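Local coordinates for piwi domain-containing protein (Vanderwaltozyma polyspora, PDB 5THE) that forms the C-terminal lobe of a budding yeast Argonaute, which holds a short RNA and probably takes part in RNA-directed recognition and cleavage of target RNA, at residues Q38-S42 with M64-I70; F69-P73 with N239-S245; N254-I258 with D292-T296; D259-P265 with N331-T337; P299-M303 with S318-R323. One frame throughout, in Å; residues are numbered along the deposited sequence.

From the N terminus, the chain first closes a short loop at contact 1, where residues 64-70 return to 38-42. Contact 2 begins on the end of that same piece, sharing Phe69 and Ile70, and ties 69-73 across 165 intervening residues to the C-terminal end of helix 228-241. Contacts 3, 4 and 5 are built on elements of the RNase H-like PIWI fold. Contacts 3 and 4 cross, since 254-258 and 259-265 follow each other while their partners, 292-296 and 331-337, come later in the same order; they touch through Pro265 and Asp293. Contact 5, joining strand 300-305 to helix 320-329, is nested inside the loop closed by contact 4. Contact 2 meets contact 3 where Ser245 packs on Thr296.

Contact 1 of 5, residues Q38-S42 with M64-I70; sequences QFKES and MKGHQFI
A type II beta turn from Met64 to His67, closed by His67 N to Met64 O (2.7 Å), presents His67 to a second loop, joined by a ring stack and one backbone hydrogen bond. Gly66 takes the positive-phi corner (78/0). In the other segment, 38-42 forms a compact bend: Phe39 N donates to Ser42 O (2.8 Å) and Gln38 NE2 to Phe39 O (2.7 Å). The aromatic part centres on Phe39, whose ring stacks face to face with that of His67, both with chi1 m, centroids 3.9 Å apart and planes at 13°. Met64 SD adds an oblique Met-aromatic contact, 4.1 Å from Phe39 CE1, and Trp62 also meets the Phe39 ring. By van der Waals contact, Ile70 packs on the backbone of 38-39, its CG1 3.6 Å from Phe39 C, and Lys40 CB lies 3.4 Å from Phe69 O. The arrangement joins loops flanking strand 43-44. The nearest CA pair is Lys40 and Ile70 (3.9 Å), and Lys40 N donates to Gln68 O at 2.9 Å and 159°.

Contact 2 of 5, residues F69-P73 with N239-S245; sequences FISTP and NLKLLGS
Two segments far apart in the sequence meet here in a single antiparallel beta bridge: the loop 69-73 runs beside the residues that follow helix 228-241. Ser71 and Ser245 form the hydrogen-bonded pair (CA-CA 4.7 Å), with Ser71 N donating to Ser245 O at 3.0 Å and Ser245 N to Ser71 O at 2.9 Å. Ile70 and Ser71 both face Ser245, which makes a classic beta bulge. The helix ends in a Schellman motif, with Leu243 at positive phi (69/19) as C-prime residue; Gly244 N donates to Asn239 O (2.7 Å) and Leu243 N to Leu240 O (2.8 Å), so the carbonyls of Asn239 and Leu240 are used as the chain turns towards the bridge. Gln297 NE2 donates to both Leu240 O and Gly244 O. Gly244 CA lies 3.1 Å from Ser71 O, and a CB there would clash with that oxygen. Among the side chains, Thr72 OG1 bonds to Gly114 O, Phe69 CB lies 3.4 Å from Ser245 O, and Pro73 CG packs on Leu242 CB at 4.1 Å. Nearby, Lys241 NZ bonds to Asn215 O and its side chain packs on a phosphate of the bound RNA. Main-chain groups of Ser71 and Ser245 thus satisfy one another reciprocally, and the close approach of Ser71 O leaves no room for a side chain at Gly244.

Contact 3 of 5, residues N254-I258 with D292-T296; sequences NKLLI and DDKFT
Phe295 and Asn254 give up the most surface, and each is met by a different chemistry. Phe295, at positive phi (62/32) and with chi1 m, points its CB toward 254-258. Leu257 (chi1 m, chi2 t) covers it: CD1 lies 4.1 Å from the ring centroid, 9° off the normal, a CH-pi contact over the face, while Leu257 CB approaches Phe295 CZ at 3.5 Å. From Asn254 the chain stays tightly folded, Leu257 N bonding to Asn254 O (2.8 Å) and Ile258 N to Lys255 O (3.0 Å). In the RNase H-like fold of PIWI, 292-296 lies between antiparallel strands 282-289 and 300-305, and an Asx turn shapes it: Asp292 OD1 accepts from Lys294 N (2.9 Å) and, weakly, from Phe295 N (3.3 Å). Asn254 (chi1 m) also touches this loop directly, but its hydrogen bonds to it run through water. Water 1 donates to Asn254 OD1 (2.7 Å) and to Lys294 O (2.6 Å); water 2 accepts from Asn254 ND2 (3.1 Å) and from Lys294 NZ (2.9 Å). The closest CA pair is Asn254 with Asp293, 6.6 Å apart, and Ile258 CD1 rests on Asp293 CB at 3.8 Å.

Contact 4 of 5, residues D259-P265 with N331-T337; sequences DKESNLP and NNGKLPT
This is a mixed polar and apolar contact between a hairpin turn and the loop between helix 320-329 and strand 339-344 of the RNase H-like PIWI fold. Segment 259-265 spans the turn between strands 258-259 and 264-274 and includes the start of the latter, to which strand 339-344 lies parallel. The hairpin carries an Asx turn, Glu261 N donating to Asp259 OD1 (2.9 Å), and a G1 bulge in which Asn263 (55/37) and Leu264 both face Asp259; Asp259 N bonds to Leu264 O at 2.8 Å. The other loop opens with a type I' turn, closed by Lys334 N to Asn331 O (3.0 Å). Leu264 and Pro336 are the nearest CA pair (6.5 Å). Leu264 (chi1 m, chi2 t) lies against the loop, its CD1 3.8 Å from Lys334 CB, 3.6 Å from Leu335 O and 3.9 Å from Thr337 CG2. Water 3 donates to Pro265 O (2.8 Å) and accepts from Thr337 N (2.9 Å). Thr337 OG1, with chi1 p, donates to Asp259 OD2 at a very short 2.4 Å and accepts from Ser262 OG at 2.7 Å. The threonine hydroxyl is thus both donor and acceptor, relaying a hydrogen-bonded chain from Ser262 to the Asp259 carboxylate.

Contact 5 of 5, residues P299-M303 with S318-R323; sequences PGDYM and SLMLNR
Residues 300-303 of strand 300-305 are extended and run past the N-terminal part of helix 320-329 and the 3-10 residues 318-319; the nearest CA pairs are Asp301 with Leu319 (6.3 Å) and Gly300 with Arg323 (7.3 Å). This is helix-on-sheet packing of the RNase H-like fold, in which a helix following the third of three antiparallel strands covers one face of the sheet. Asp301 and Met303 project toward the helix, whereas Tyr302, between them, points away, its hydroxyl bonding to Pro536 O. On the apolar side, Leu319 (chi1 m, chi2 t) sets its CD2 4.0 Å from both Asp301 CB and Met303 SD, the methionine extending with chi1 p and chi2 and chi3 t. The polar side centres on Asp301 (chi1 m). Its OD2 forms a salt bridge with Arg323 NH1 (2.9 Å, 176°) and accepts a hydrogen bond from Asn322 ND2 (2.8 Å), while OD1 is paired with Lys543 NZ, so the carboxylate is shared between helix and C-terminal tail. Arg323 bends back to reach it (chi1 -39°, chi2 m, chi3 p), laying one guanidinium face over Gly300, with NH2 3.5 Å from Gly300 CA. Water continues the network: water 5 accepts from Arg323 NH2 at 2.8 Å.

Contact 1 of 5, residues Q38-S42 with M64-I70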
# COMPACT_ATOMS: atom_id res chain seq x y z
N GLN A 38 -15.53 5.47 5.75
CA GLN A 38 -15.64 6.47 6.81
C GLN A 38 -14.77 7.68 6.49
O GLN A 38 -13.57 7.52 6.27
CB GLN A 38 -15.22 5.87 8.15
CG GLN A 38 -15.25 6.87 9.30
CD GLN A 38 -16.67 7.17 9.74
OE1 GLN A 38 -17.38 6.27 10.14
NE2 GLN A 38 -17.08 8.42 9.65
N PHE A 39 -15.37 8.87 6.49
CA PHE A 39 -14.65 10.13 6.45
C PHE A 39 -14.71 10.77 7.84
O PHE A 39 -15.20 10.17 8.80
CB PHE A 39 -15.23 11.05 5.37
CG PHE A 39 -15.45 10.36 4.05
CD1 PHE A 39 -14.38 10.00 3.25
CD2 PHE A 39 -16.73 10.05 3.63
CE1 PHE A 39 -14.58 9.35 2.04
CE2 PHE A 39 -16.95 9.40 2.43
CZ PHE A 39 -15.87 9.05 1.63
N LYS A 40 -14.20 12.01 7.95
CA LYS A 40 -14.18 12.66 9.26
C LYS A 40 -15.58 12.79 9.85
O LYS A 40 -15.81 12.46 11.02
CB LYS A 40 -13.54 14.05 9.17
CG LYS A 40 -13.26 14.63 10.54
CD LYS A 40 -12.64 16.02 10.47
CE LYS A 40 -11.79 16.25 11.70
NZ LYS A 40 -11.85 17.66 12.16
N GLU A 41 -16.53 13.27 9.07
CA GLU A 41 -17.83 13.66 9.62
C GLU A 41 -18.98 13.08 8.82
O GLU A 41 -20.09 13.62 8.84
CB GLU A 41 -17.95 15.18 9.68
CG GLU A 41 -16.80 15.85 10.42
CD GLU A 41 -16.99 17.34 10.56
OE1 GLU A 41 -17.20 17.79 11.71
OE2 GLU A 41 -16.94 18.05 9.54
N SER A 42 -18.74 11.98 8.12
CA SER A 42 -19.69 11.45 7.16
C SER A 42 -19.18 10.09 6.70
O SER A 42 -18.02 9.74 6.91
CB SER A 42 -19.86 12.42 5.97
OG SER A 42 -20.55 11.81 4.91
N MET A 64 -13.47 13.02 -2.71
CA MET A 64 -13.36 13.73 -1.44
C MET A 64 -14.22 14.98 -1.37
O MET A 64 -14.34 15.54 -0.28
CB MET A 64 -11.89 14.09 -1.18
CG MET A 64 -11.06 12.94 -0.62
SD MET A 64 -11.86 12.19 0.81
CE MET A 64 -11.71 13.46 2.08
N LYS A 65 -14.82 15.42 -2.47
CA LYS A 65 -15.59 16.66 -2.47
C LYS A 65 -16.63 16.67 -1.34
O LYS A 65 -17.43 15.74 -1.21
CB LYS A 65 -16.28 16.86 -3.82
CG LYS A 65 -17.11 18.14 -3.92
CD LYS A 65 -17.38 18.51 -5.38
CE LYS A 65 -18.24 19.76 -5.49
NZ LYS A 65 -19.53 19.60 -4.77
N GLY A 66 -16.58 17.71 -0.51
CA GLY A 66 -17.47 17.79 0.63
C GLY A 66 -17.08 16.94 1.81
O GLY A 66 -17.79 16.95 2.82
N HIS A 67 -15.98 16.20 1.73
CA HIS A 67 -15.54 15.37 2.84
C HIS A 67 -14.22 15.87 3.38
O HIS A 67 -13.51 16.65 2.74
CB HIS A 67 -15.38 13.91 2.40
CG HIS A 67 -16.63 13.30 1.86
ND1 HIS A 67 -17.80 13.25 2.58
CD2 HIS A 67 -16.89 12.70 0.67
CE1 HIS A 67 -18.73 12.66 1.86
NE2 HIS A 67 -18.21 12.31 0.70
N GLN A 68 -13.88 15.41 4.58
CA GLN A 68 -12.60 15.72 5.17
C GLN A 68 -11.91 14.45 5.63
O GLN A 68 -12.56 13.45 5.97
CB GLN A 68 -12.75 16.70 6.34
CG GLN A 68 -13.20 18.08 5.88
CD GLN A 68 -13.34 19.05 7.02
OE1 GLN A 68 -13.51 18.66 8.17
NE2 GLN A 68 -13.28 20.34 6.71
N PHE A 69 -10.58 14.49 5.60
CA PHE A 69 -9.77 13.42 6.16
C PHE A 69 -10.07 13.25 7.64
O PHE A 69 -10.25 14.23 8.36
CB PHE A 69 -8.29 13.72 5.98
CG PHE A 69 -7.86 13.83 4.54
CD1 PHE A 69 -8.53 13.11 3.55
CD2 PHE A 69 -6.81 14.64 4.18
CE1 PHE A 69 -8.14 13.20 2.21
CE2 PHE A 69 -6.40 14.73 2.83
CZ PHE A 69 -7.07 14.01 1.85
N ILE A 70 -10.04 12.00 8.09
CA ILE A 70 -10.37 11.68 9.48
C ILE A 70 -9.39 12.35 10.44
O ILE A 70 -9.79 12.87 11.48
CB ILE A 70 -10.37 10.15 9.68
CG1 ILE A 70 -11.57 9.51 8.99
CG2 ILE A 70 -10.31 9.78 11.17
CD1 ILE A 70 -11.43 8.00 8.78

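Contact 2 of 5, residues F69-P73 with N239-S245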
# COMPACT_ATOMS: atom_id res chain seq x y z
N PHE A 69 -10.58 14.49 5.60
CA PHE A 69 -9.77 13.42 6.16
C PHE A 69 -10.07 13.25 7.64
O PHE A 69 -10.25 14.23 8.36
CB PHE A 69 -8.29 13.72 5.98
CG PHE A 69 -7.86 13.83 4.54
CD1 PHE A 69 -8.53 13.11 3.55
CD2 PHE A 69 -6.81 14.64 4.18
CE1 PHE A 69 -8.14 13.20 2.21
CE2 PHE A 69 -6.40 14.73 2.83
CZ PHE A 69 -7.07 14.01 1.85
N ILE A 70 -10.04 12.00 8.09
CA ILE A 70 -10.37 11.68 9.48
C ILE A 70 -9.39 12.35 10.44
O ILE A 70 -9.79 12.87 11.48
CB ILE A 70 -10.37 10.15 9.68
CG1 ILE A 70 -11.57 9.51 8.99
CG2 ILE A 70 -10.31 9.78 11.17
CD1 ILE A 70 -11.43 8.00 8.78
N SER A 71 -8.10 12.33 10.12
CA SER A 71 -7.08 12.80 11.06
C SER A 71 -6.00 13.52 10.27
O SER A 71 -5.36 12.92 9.40
CB SER A 71 -6.48 11.64 11.86
OG SER A 71 -5.40 12.09 12.68
N THR A 72 -5.77 14.78 10.61
CA THR A 72 -4.79 15.64 9.97
C THR A 72 -3.90 16.25 11.05
O THR A 72 -4.19 16.14 12.24
CB THR A 72 -5.51 16.73 9.16
OG1 THR A 72 -6.42 17.43 10.02
CG2 THR A 72 -6.26 16.11 8.00
N PRO A 73 -2.79 16.90 10.66
CA PRO A 73 -1.94 17.52 11.69
C PRO A 73 -2.70 18.55 12.50
O PRO A 73 -3.49 19.34 11.96
CB PRO A 73 -0.82 18.17 10.87
CG PRO A 73 -0.80 17.42 9.58
CD PRO A 73 -2.23 17.10 9.31
N ASN A 239 -0.65 13.54 3.85
CA ASN A 239 -1.33 13.36 5.12
C ASN A 239 -0.94 12.03 5.76
O ASN A 239 -0.69 11.97 6.97
CB ASN A 239 -2.84 13.44 4.93
CG ASN A 239 -3.62 13.53 6.26
OD1 ASN A 239 -4.70 12.99 6.39
ND2 ASN A 239 -3.09 14.26 7.20
N LEU A 240 -0.86 10.96 4.96
CA LEU A 240 -0.40 9.67 5.49
C LEU A 240 1.02 9.78 6.03
O LEU A 240 1.31 9.29 7.13
CB LEU A 240 -0.48 8.58 4.42
CG LEU A 240 -1.91 8.20 4.00
CD1 LEU A 240 -1.90 7.25 2.80
CD2 LEU A 240 -2.70 7.59 5.18
N LYS A 241 1.93 10.40 5.26
CA LYS A 241 3.31 10.58 5.71
C LYS A 241 3.37 11.40 6.99
O LYS A 241 4.24 11.16 7.83
CB LYS A 241 4.14 11.23 4.60
CG LYS A 241 4.51 10.24 3.51
CD LYS A 241 4.96 10.93 2.26
CE LYS A 241 5.56 9.96 1.25
NZ LYS A 241 5.94 10.67 -0.02
N LEU A 242 2.43 12.33 7.16
CA LEU A 242 2.27 13.08 8.39
C LEU A 242 1.45 12.33 9.45
O LEU A 242 0.92 12.97 10.36
CB LEU A 242 1.62 14.42 8.08
CG LEU A 242 2.57 15.33 7.30
CD1 LEU A 242 1.80 16.39 6.49
CD2 LEU A 242 3.52 15.98 8.29
N LEU A 243 1.35 11.00 9.35
CA LEU A 243 0.71 10.13 10.33
C LEU A 243 -0.80 10.33 10.38
O LEU A 243 -1.45 9.95 11.35
CB LEU A 243 1.30 10.32 11.74
CG LEU A 243 2.82 10.19 11.81
CD1 LEU A 243 3.33 10.27 13.26
CD2 LEU A 243 3.27 8.90 11.16
N GLY A 244 -1.37 10.92 9.33
CA GLY A 244 -2.80 11.14 9.30
C GLY A 244 -3.58 9.92 8.86
O GLY A 244 -3.06 8.86 8.56
N SER A 245 -4.89 10.10 8.86
CA SER A 245 -5.83 9.13 8.32
C SER A 245 -6.68 9.88 7.32
O SER A 245 -7.18 10.97 7.62
CB SER A 245 -6.73 8.52 9.42
OG SER A 245 -5.94 7.92 10.42

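Contact 3 of 5, residues N254-I258 with D292-T296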
# COMPACT_ATOMS: atom_id res chain seq x y z
N ASN A 254 -14.88 -2.45 11.01
CA ASN A 254 -13.59 -2.79 11.60
C ASN A 254 -13.69 -3.91 12.63
O ASN A 254 -12.68 -4.56 12.92
CB ASN A 254 -12.93 -1.56 12.21
CG ASN A 254 -12.43 -0.58 11.17
OD1 ASN A 254 -12.02 -0.97 10.08
ND2 ASN A 254 -12.45 0.71 11.52
N LYS A 255 -14.88 -4.14 13.19
CA LYS A 255 -15.05 -5.23 14.15
C LYS A 255 -14.62 -6.57 13.55
O LYS A 255 -14.11 -7.44 14.27
CB LYS A 255 -16.52 -5.31 14.61
CG LYS A 255 -16.94 -4.15 15.48
CD LYS A 255 -18.40 -4.20 15.81
CE LYS A 255 -18.77 -3.09 16.78
NZ LYS A 255 -20.25 -2.91 16.84
N LEU A 256 -14.81 -6.72 12.24
CA LEU A 256 -14.37 -7.93 11.56
C LEU A 256 -12.90 -8.22 11.82
O LEU A 256 -12.48 -9.38 11.85
CB LEU A 256 -14.62 -7.78 10.07
CG LEU A 256 -14.83 -9.08 9.30
CD1 LEU A 256 -16.12 -9.75 9.73
CD2 LEU A 256 -14.82 -8.78 7.82
N LEU A 257 -12.09 -7.18 12.01
CA LEU A 257 -10.66 -7.35 12.20
C LEU A 257 -10.25 -7.13 13.65
O LEU A 257 -9.09 -6.79 13.92
CB LEU A 257 -9.89 -6.40 11.27
CG LEU A 257 -9.86 -6.86 9.81
CD1 LEU A 257 -9.35 -5.77 8.89
CD2 LEU A 257 -8.99 -8.11 9.69
N ILE A 258 -11.17 -7.32 14.59
CA ILE A 258 -10.88 -7.20 16.02
C ILE A 258 -11.12 -8.55 16.68
O ILE A 258 -12.18 -9.17 16.49
CB ILE A 258 -11.70 -6.08 16.67
CG1 ILE A 258 -11.24 -4.72 16.12
CG2 ILE A 258 -11.56 -6.10 18.21
CD1 ILE A 258 -12.00 -3.55 16.67
N ASP A 292 -3.35 -0.51 14.65
CA ASP A 292 -4.51 -0.29 15.50
C ASP A 292 -5.76 -0.79 14.79
O ASP A 292 -5.68 -1.49 13.77
CB ASP A 292 -4.61 1.18 15.94
CG ASP A 292 -4.85 2.15 14.78
OD1 ASP A 292 -5.23 1.73 13.67
OD2 ASP A 292 -4.65 3.36 15.01
N ASP A 293 -6.92 -0.43 15.34
CA ASP A 293 -8.19 -0.91 14.81
C ASP A 293 -8.72 -0.04 13.67
O ASP A 293 -9.84 -0.26 13.22
CB ASP A 293 -9.22 -1.02 15.95
CG ASP A 293 -9.56 0.31 16.60
OD1 ASP A 293 -8.95 1.35 16.27
OD2 ASP A 293 -10.46 0.32 17.46
N LYS A 294 -7.94 0.93 13.19
CA LYS A 294 -8.35 1.72 12.03
C LYS A 294 -7.71 1.26 10.73
O LYS A 294 -8.28 1.48 9.66
CB LYS A 294 -8.04 3.20 12.26
CG LYS A 294 -8.71 3.78 13.50
CD LYS A 294 -10.21 3.47 13.50
CE LYS A 294 -10.91 4.00 14.75
NZ LYS A 294 -12.38 3.68 14.69
N PHE A 295 -6.52 0.64 10.79
CA PHE A 295 -5.86 0.03 9.62
C PHE A 295 -5.54 1.06 8.54
O PHE A 295 -5.51 0.76 7.35
CB PHE A 295 -6.69 -1.12 9.07
CG PHE A 295 -7.00 -2.14 10.12
CD1 PHE A 295 -6.07 -3.11 10.45
CD2 PHE A 295 -8.20 -2.08 10.82
CE1 PHE A 295 -6.34 -4.04 11.44
CE2 PHE A 295 -8.50 -2.99 11.84
CZ PHE A 295 -7.58 -3.98 12.15
N THR A 296 -5.27 2.26 9.00
CA THR A 296 -5.01 3.41 8.16
C THR A 296 -3.52 3.61 7.91
O THR A 296 -3.14 4.28 6.94
CB THR A 296 -5.63 4.61 8.89
OG1 THR A 296 -6.97 4.82 8.40
CG2 THR A 296 -4.79 5.80 8.77
O HOH W 1 -10.69 0.89 8.74
O HOH W 2 -12.64 0.79 14.65

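Contact 4 of 5, residues D259-P265 with N331-T337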
# COMPACT_ATOMS: atom_id res chain seq x y z
N ASP A 259 -10.13 -9.02 17.41
CA ASP A 259 -10.26 -10.26 18.17
C ASP A 259 -11.24 -10.02 19.30
O ASP A 259 -10.96 -9.23 20.21
CB ASP A 259 -8.89 -10.68 18.69
CG ASP A 259 -8.91 -12.00 19.46
OD1 ASP A 259 -9.99 -12.45 19.90
OD2 ASP A 259 -7.81 -12.58 19.62
N LYS A 260 -12.40 -10.68 19.26
CA LYS A 260 -13.43 -10.43 20.26
C LYS A 260 -12.99 -10.83 21.66
O LYS A 260 -13.39 -10.19 22.63
CB LYS A 260 -14.72 -11.17 19.90
CG LYS A 260 -15.31 -10.77 18.55
CD LYS A 260 -15.24 -9.25 18.35
CE LYS A 260 -15.81 -8.83 16.99
NZ LYS A 260 -15.12 -9.49 15.84
N GLU A 261 -12.17 -11.88 21.79
CA GLU A 261 -11.83 -12.36 23.13
C GLU A 261 -10.92 -11.37 23.87
O GLU A 261 -11.09 -11.15 25.07
CB GLU A 261 -11.17 -13.73 23.05
CG GLU A 261 -12.05 -14.82 22.41
CD GLU A 261 -13.39 -15.05 23.10
OE1 GLU A 261 -13.40 -15.37 24.29
OE2 GLU A 261 -14.44 -14.91 22.43
N SER A 262 -9.96 -10.78 23.16
CA SER A 262 -9.02 -9.83 23.75
C SER A 262 -9.41 -8.39 23.49
O SER A 262 -8.82 -7.49 24.09
CB SER A 262 -7.60 -10.07 23.19
OG SER A 262 -7.63 -9.95 21.77
N ASN A 263 -10.39 -8.16 22.61
CA ASN A 263 -10.75 -6.82 22.16
C ASN A 263 -9.54 -6.08 21.60
O ASN A 263 -9.35 -4.88 21.79
CB ASN A 263 -11.41 -6.02 23.28
CG ASN A 263 -12.17 -4.82 22.75
OD1 ASN A 263 -12.76 -4.89 21.67
ND2 ASN A 263 -12.11 -3.71 23.46
N LEU A 264 -8.68 -6.82 20.91
CA LEU A 264 -7.50 -6.22 20.34
C LEU A 264 -7.55 -6.39 18.82
O LEU A 264 -7.96 -7.44 18.33
CB LEU A 264 -6.23 -6.88 20.89
CG LEU A 264 -5.86 -6.50 22.33
CD1 LEU A 264 -4.76 -7.42 22.82
CD2 LEU A 264 -5.42 -5.04 22.38
N PRO A 265 -7.16 -5.36 18.07
CA PRO A 265 -7.20 -5.48 16.61
C PRO A 265 -6.21 -6.51 16.11
O PRO A 265 -5.13 -6.69 16.67
CB PRO A 265 -6.83 -4.07 16.13
CG PRO A 265 -6.00 -3.52 17.23
CD PRO A 265 -6.64 -4.05 18.50
N ASN A 331 -1.44 0.11 21.43
CA ASN A 331 -2.44 -0.70 22.10
C ASN A 331 -2.08 -0.91 23.58
O ASN A 331 -2.20 -2.01 24.13
CB ASN A 331 -2.64 -2.02 21.35
CG ASN A 331 -3.21 -1.80 19.95
OD1 ASN A 331 -4.43 -1.69 19.78
ND2 ASN A 331 -2.34 -1.72 18.94
N ASN A 332 -1.63 0.17 24.23
CA ASN A 332 -1.40 0.18 25.67
C ASN A 332 -0.56 -1.01 26.14
O ASN A 332 -0.91 -1.69 27.10
CB ASN A 332 -2.72 0.23 26.43
CG ASN A 332 -3.54 1.44 26.11
OD1 ASN A 332 -3.04 2.57 26.14
ND2 ASN A 332 -4.79 1.23 25.76
N GLY A 333 0.54 -1.26 25.45
CA GLY A 333 1.47 -2.29 25.89
C GLY A 333 1.10 -3.72 25.52
O GLY A 333 1.87 -4.63 25.81
N LYS A 334 -0.05 -3.93 24.87
CA LYS A 334 -0.48 -5.27 24.46
C LYS A 334 0.10 -5.65 23.10
O LYS A 334 0.18 -4.82 22.19
CB LYS A 334 -2.01 -5.34 24.40
CG LYS A 334 -2.73 -5.00 25.71
CD LYS A 334 -2.61 -6.14 26.69
CE LYS A 334 -3.43 -5.90 27.94
NZ LYS A 334 -3.25 -7.03 28.89
N LEU A 335 0.50 -6.91 22.97
CA LEU A 335 0.83 -7.49 21.68
C LEU A 335 -0.45 -8.01 21.02
O LEU A 335 -1.44 -8.26 21.70
CB LEU A 335 1.81 -8.64 21.85
CG LEU A 335 3.12 -8.26 22.53
CD1 LEU A 335 4.00 -9.48 22.72
CD2 LEU A 335 3.78 -7.13 21.74
N PRO A 336 -0.46 -8.15 19.70
CA PRO A 336 -1.66 -8.68 19.05
C PRO A 336 -1.90 -10.13 19.43
O PRO A 336 -0.97 -10.88 19.76
CB PRO A 336 -1.36 -8.54 17.55
CG PRO A 336 0.12 -8.43 17.45
CD PRO A 336 0.59 -7.79 18.73
N THR A 337 -3.17 -10.51 19.44
CA THR A 337 -3.53 -11.88 19.73
C THR A 337 -3.88 -12.68 18.49
O THR A 337 -4.10 -13.89 18.60
CB THR A 337 -4.69 -11.92 20.74
OG1 THR A 337 -5.84 -11.25 20.19
CG2 THR A 337 -4.28 -11.23 22.05
O HOH W 3 -5.21 -9.19 17.86

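Contact 5 of 5, residues P299-M303 with S318-R323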
# COMPACT_ATOMS: atom_id res chain seq x y z
N PRO A 299 3.24 1.10 8.42
CA PRO A 299 4.70 1.19 8.33
C PRO A 299 5.27 -0.20 8.12
O PRO A 299 4.62 -1.21 8.40
CB PRO A 299 5.14 1.78 9.67
CG PRO A 299 4.00 1.52 10.62
CD PRO A 299 2.73 1.39 9.77
N GLY A 300 6.49 -0.24 7.58
CA GLY A 300 7.08 -1.51 7.20
C GLY A 300 8.58 -1.47 7.22
O GLY A 300 9.21 -0.43 7.45
N ASP A 301 9.16 -2.63 6.99
CA ASP A 301 10.59 -2.77 6.83
C ASP A 301 10.87 -3.53 5.54
O ASP A 301 10.01 -4.25 5.04
CB ASP A 301 11.22 -3.50 8.02
CG ASP A 301 11.32 -2.61 9.24
OD1 ASP A 301 11.94 -1.53 9.13
OD2 ASP A 301 10.76 -2.99 10.29
N TYR A 302 12.07 -3.34 5.01
CA TYR A 302 12.53 -4.11 3.86
C TYR A 302 13.89 -4.73 4.20
O TYR A 302 14.58 -4.29 5.12
CB TYR A 302 12.65 -3.25 2.59
CG TYR A 302 13.55 -2.07 2.81
CD1 TYR A 302 14.94 -2.21 2.80
CD2 TYR A 302 13.02 -0.81 3.04
CE1 TYR A 302 15.77 -1.13 3.04
CE2 TYR A 302 13.83 0.27 3.27
CZ TYR A 302 15.20 0.12 3.27
OH TYR A 302 15.99 1.22 3.51
N MET A 303 14.28 -5.74 3.43
CA MET A 303 15.62 -6.29 3.55
C MET A 303 16.03 -6.89 2.21
O MET A 303 15.19 -7.23 1.38
CB MET A 303 15.70 -7.35 4.65
CG MET A 303 14.82 -8.54 4.38
SD MET A 303 14.91 -9.69 5.76
CE MET A 303 13.78 -10.93 5.21
N SER A 318 12.37 -11.97 11.00
CA SER A 318 13.22 -10.94 11.57
C SER A 318 12.57 -9.56 11.46
O SER A 318 12.72 -8.73 12.36
CB SER A 318 14.58 -10.95 10.88
OG SER A 318 14.50 -10.42 9.58
N LEU A 319 11.81 -9.32 10.39
CA LEU A 319 11.06 -8.08 10.19
C LEU A 319 9.85 -7.95 11.11
O LEU A 319 9.19 -6.90 11.10
CB LEU A 319 10.61 -7.97 8.73
CG LEU A 319 11.71 -8.12 7.69
CD1 LEU A 319 11.17 -7.92 6.29
CD2 LEU A 319 12.82 -7.14 7.97
N MET A 320 9.53 -8.98 11.90
CA MET A 320 8.37 -8.90 12.76
C MET A 320 8.59 -8.00 13.97
O MET A 320 7.62 -7.48 14.51
CB MET A 320 7.96 -10.30 13.23
CG MET A 320 7.26 -11.12 12.16
SD MET A 320 5.62 -10.46 11.74
CE MET A 320 4.77 -10.42 13.33
N LEU A 321 9.85 -7.79 14.38
CA LEU A 321 10.11 -7.10 15.64
C LEU A 321 9.48 -5.71 15.66
O LEU A 321 8.79 -5.34 16.62
CB LEU A 321 11.62 -7.01 15.90
CG LEU A 321 12.09 -6.20 17.12
CD1 LEU A 321 11.41 -6.67 18.41
CD2 LEU A 321 13.60 -6.24 17.26
N ASN A 322 9.69 -4.94 14.60
CA ASN A 322 9.10 -3.61 14.54
C ASN A 322 7.59 -3.66 14.38
O ASN A 322 6.89 -2.77 14.89
CB ASN A 322 9.71 -2.81 13.39
CG ASN A 322 11.12 -2.38 13.69
OD1 ASN A 322 11.50 -2.31 14.85
ND2 ASN A 322 11.90 -2.10 12.65
N ARG A 323 7.05 -4.64 13.66
CA ARG A 323 5.60 -4.77 13.61
C ARG A 323 5.03 -4.89 15.01
O ARG A 323 4.02 -4.26 15.34
CB ARG A 323 5.18 -5.98 12.77
CG ARG A 323 6.02 -6.22 11.50
CD ARG A 323 5.58 -5.32 10.36
NE ARG A 323 5.86 -3.90 10.57
CZ ARG A 323 7.08 -3.38 10.52
NH1 ARG A 323 8.12 -4.16 10.30
NH2 ARG A 323 7.26 -2.07 10.70
O HOH W 4 4.10 -1.88 11.46
O HOH W 5 9.50 -0.40 10.74
O HOH W 6 11.48 -5.50 12.49